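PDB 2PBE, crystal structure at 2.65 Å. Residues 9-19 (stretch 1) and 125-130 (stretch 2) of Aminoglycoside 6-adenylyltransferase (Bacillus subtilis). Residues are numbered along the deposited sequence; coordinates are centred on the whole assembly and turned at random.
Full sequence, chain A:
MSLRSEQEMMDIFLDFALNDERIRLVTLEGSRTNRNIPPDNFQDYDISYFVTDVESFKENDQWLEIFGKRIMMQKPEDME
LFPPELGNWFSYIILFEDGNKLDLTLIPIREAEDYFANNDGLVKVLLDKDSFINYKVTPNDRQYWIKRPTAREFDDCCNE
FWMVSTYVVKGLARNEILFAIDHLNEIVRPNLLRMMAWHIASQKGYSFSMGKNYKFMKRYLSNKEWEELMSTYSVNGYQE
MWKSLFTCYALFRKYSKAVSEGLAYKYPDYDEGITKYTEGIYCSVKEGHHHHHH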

# COMPACT_ATOMS: atom_id res chain seq x y z
N MSE A 9 -7.02 -4.14 12.58
CA MSE A 9 -7.78 -2.91 12.70
C MSE A 9 -7.61 -2.04 11.47
O MSE A 9 -8.59 -1.57 10.90
N MSE A 10 -6.36 -1.83 11.09
CA MSE A 10 -6.06 -1.01 9.93
C MSE A 10 -6.68 -1.58 8.68
O MSE A 10 -7.15 -0.83 7.82
N ASP A 11 -6.66 -2.91 8.57
CA ASP A 11 -7.25 -3.57 7.41
C ASP A 11 -8.70 -3.14 7.29
O ASP A 11 -9.14 -2.67 6.25
N ILE A 12 -9.45 -3.29 8.37
CA ILE A 12 -10.86 -2.93 8.39
C ILE A 12 -11.11 -1.51 7.90
O ILE A 12 -11.93 -1.29 7.01
N PHE A 13 -10.39 -0.54 8.46
CA PHE A 13 -10.59 0.84 8.06
C PHE A 13 -10.23 1.11 6.61
O PHE A 13 -10.94 1.83 5.90
N LEU A 14 -9.11 0.55 6.18
CA LEU A 14 -8.64 0.73 4.82
C LEU A 14 -9.61 0.04 3.86
O LEU A 14 -10.01 0.60 2.83
N ASP A 15 -10.00 -1.17 4.22
CA ASP A 15 -10.91 -1.96 3.40
C ASP A 15 -12.26 -1.27 3.26
O ASP A 15 -12.87 -1.27 2.18
N PHE A 16 -12.71 -0.67 4.34
CA PHE A 16 -13.98 0.03 4.32
C PHE A 16 -13.95 1.15 3.29
O PHE A 16 -14.80 1.21 2.39
N ALA A 17 -12.95 2.02 3.43
CA ALA A 17 -12.78 3.16 2.54
C ALA A 17 -12.72 2.74 1.08
O ALA A 17 -13.39 3.34 0.24
N LEU A 18 -11.92 1.71 0.80
CA LEU A 18 -11.75 1.20 -0.55
C LEU A 18 -13.06 0.90 -1.27
O LEU A 18 -13.22 1.21 -2.44
N ASN A 19 -13.99 0.28 -0.55
CA ASN A 19 -15.26 -0.10 -1.15
C ASN A 19 -16.33 0.95 -1.11
O ASN A 19 -17.31 0.84 -1.83
N VAL A 125 -1.24 10.34 4.75
CA VAL A 125 -2.30 9.91 3.84
C VAL A 125 -2.17 8.41 3.58
O VAL A 125 -1.06 7.91 3.44
N LEU A 126 -3.30 7.71 3.52
CA LEU A 126 -3.25 6.27 3.25
C LEU A 126 -3.84 5.91 1.91
O LEU A 126 -3.35 4.99 1.23
N LEU A 127 -4.88 6.64 1.51
CA LEU A 127 -5.54 6.41 0.24
C LEU A 127 -6.11 7.68 -0.35
O LEU A 127 -6.70 8.50 0.35
N ASP A 128 -5.91 7.83 -1.66
CA ASP A 128 -6.41 8.96 -2.42
C ASP A 128 -7.00 8.34 -3.68
O ASP A 128 -6.29 7.70 -4.44
N LYS A 129 -8.29 8.53 -3.88
CA LYS A 129 -8.94 7.93 -5.04
C LYS A 129 -8.97 8.82 -6.25
O LYS A 129 -9.14 8.33 -7.37
N ASP A 130 -8.77 10.11 -6.04
CA ASP A 130 -8.79 11.07 -7.13
C ASP A 130 -7.46 11.68 -7.49
O ASP A 130 -7.22 11.99 -8.66

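What fills the space between the helix and the strand? The two run roughly parallel, their axes 23° apart and 9.7 Å from each other at closest approach, a gap that side chains rather than backbone must bridge. The CA atoms of Leu14 and Leu126 lie 7.9 Å apart, and the contact between this pair is apolar. Leu126 points toward the helix with chi1 m and chi2 t. Leu14 leaves its helix sideways, but its t, m rotamer swings the end of the chain nearer the strand, so that Leu14 CD2 comes to 4.3 Å from Leu126 CB.

How does the apolar packing extend along the helix? One turn before Leu14, the selenomethionine Met10 also starts out sideways. Its three chi angles are all m, a folded conformation that brings the terminal methyl back to the strand, with Met10 CE 3.6 Å from Leu126 CD1. Leu126 is therefore touched by two residues four positions apart, as expected for side chains on the same side of a helix. Asp11, Ile12 and Phe13, which lie between them, are out of reach of the strand.

What does Leu127 meet farther along? Its CA-to-CB bond also points toward the helix, and its t, p rotamer places CD2 near both Ala17 and Leu18. Ala17 points toward the strand, but its short side chain makes only a loose contact, Ala17 CB to Leu127 CD2 at 4.5 Å. Leu18 does the reverse: its CA-to-CB bond points away, yet with chi1 m and chi2 t its end returns, and Leu18 CD2 packs 3.6 Å from Leu127 CD2. Leu18 is the exception among the residues that point away: its rotamer brings its end back to the strand.

Where does the packing give way to polar contact? Just past the strand, Lys129 points toward the helix, chi1 m and the remaining three angles t, so that an almost fully extended chain carries its amine to the last turn of the helical stretch. Lys129 NZ donates a hydrogen bond of 2.7 Å to Ala17 O and a weak one of 3.2 Å to Leu18 O. Backbone carbonyls near the end of a helix can lack the amide partners available farther back, and neither of these oxygens accepts a backbone hydrogen bond from within the stretch. The amine also hydrogen-bonds to a residue just outside the two stretches. No salt bridge joins the stretches; the lysine meets main-chain oxygens instead.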

# COMPACT_ATOMS: atom_id res chain seq x y z
CB MSE A 9 -7.36 -2.13 13.95
CG MSE A 9 -7.80 -2.76 15.27
SE MSE A 9 -9.72 -3.15 15.39
CE MSE A 9 -10.39 -1.36 15.51
CB MSE A 10 -4.56 -0.88 9.72
CG MSE A 10 -3.86 0.00 10.74
SE MSE A 10 -4.76 1.71 11.04
CE MSE A 10 -5.13 2.24 9.22
CB ASP A 11 -7.19 -5.10 7.54
CG ASP A 11 -5.78 -5.66 7.41
OD1 ASP A 11 -5.03 -5.17 6.53
OD2 ASP A 11 -5.43 -6.59 8.17
CB ILE A 12 -11.41 -3.12 9.81
CG1 ILE A 12 -11.27 -4.59 10.21
CG2 ILE A 12 -12.86 -2.70 9.88
CD1 ILE A 12 -11.62 -4.90 11.64
CB PHE A 13 -9.78 1.78 8.95
CG PHE A 13 -10.01 1.61 10.43
CD1 PHE A 13 -11.27 1.21 10.94
CD2 PHE A 13 -8.98 1.92 11.34
CE1 PHE A 13 -11.48 1.11 12.34
CE2 PHE A 13 -9.17 1.83 12.74
CZ PHE A 13 -10.42 1.43 13.25
CB LEU A 14 -7.24 0.12 4.69
CG LEU A 14 -6.26 0.41 3.55
CD1 LEU A 14 -6.66 -0.35 2.31
CD2 LEU A 14 -6.20 1.92 3.31
CB ASP A 15 -11.11 -3.33 4.02
CG ASP A 15 -11.66 -4.33 3.04
OD1 ASP A 15 -10.92 -4.67 2.10
OD2 ASP A 15 -12.83 -4.75 3.22
CB PHE A 16 -14.30 0.63 5.68
CG PHE A 16 -15.61 1.35 5.71
CD1 PHE A 16 -16.81 0.63 5.53
CD2 PHE A 16 -15.66 2.73 5.88
CE1 PHE A 16 -18.07 1.29 5.51
CE2 PHE A 16 -16.91 3.42 5.87
CZ PHE A 16 -18.11 2.70 5.69
CB ALA A 17 -11.54 3.91 2.91
CB LEU A 18 -10.91 -0.08 -0.55
CG LEU A 18 -9.38 0.00 -0.45
CD1 LEU A 18 -8.79 -1.39 -0.28
CD2 LEU A 18 -8.83 0.65 -1.71
CB ASN A 19 -15.78 -1.36 -0.48
CG ASN A 19 -14.80 -2.50 -0.56
OD1 ASN A 19 -14.18 -2.72 -1.60
ND2 ASN A 19 -14.67 -3.25 0.52
CB VAL A 125 -2.22 10.63 2.48
CG1 VAL A 125 -3.36 10.18 1.58
CG2 VAL A 125 -2.24 12.13 2.68
CB LEU A 126 -3.97 5.49 4.35
CG LEU A 126 -3.46 5.66 5.78
CD1 LEU A 126 -4.17 4.67 6.69
CD2 LEU A 126 -1.95 5.44 5.85
CB LEU A 127 -6.68 5.38 0.39
CG LEU A 127 -7.52 5.00 -0.84
CD1 LEU A 127 -6.64 4.46 -1.99
CD2 LEU A 127 -8.52 3.95 -0.40
CB ASP A 128 -5.27 9.91 -2.79
CG ASP A 128 -5.77 11.21 -3.38
OD1 ASP A 128 -7.01 11.36 -3.51
OD2 ASP A 128 -4.95 12.08 -3.72
CB LYS A 129 -10.36 7.50 -4.68
CG LYS A 129 -10.43 6.38 -3.63
CD LYS A 129 -11.87 5.90 -3.48
CE LYS A 129 -12.01 4.81 -2.43
NZ LYS A 129 -13.42 4.40 -2.28
CB ASP A 130 -9.79 12.17 -6.81
CG ASP A 130 -11.13 11.60 -6.35
OD1 ASP A 130 -11.64 10.69 -7.04
OD2 ASP A 130 -11.65 12.05 -5.31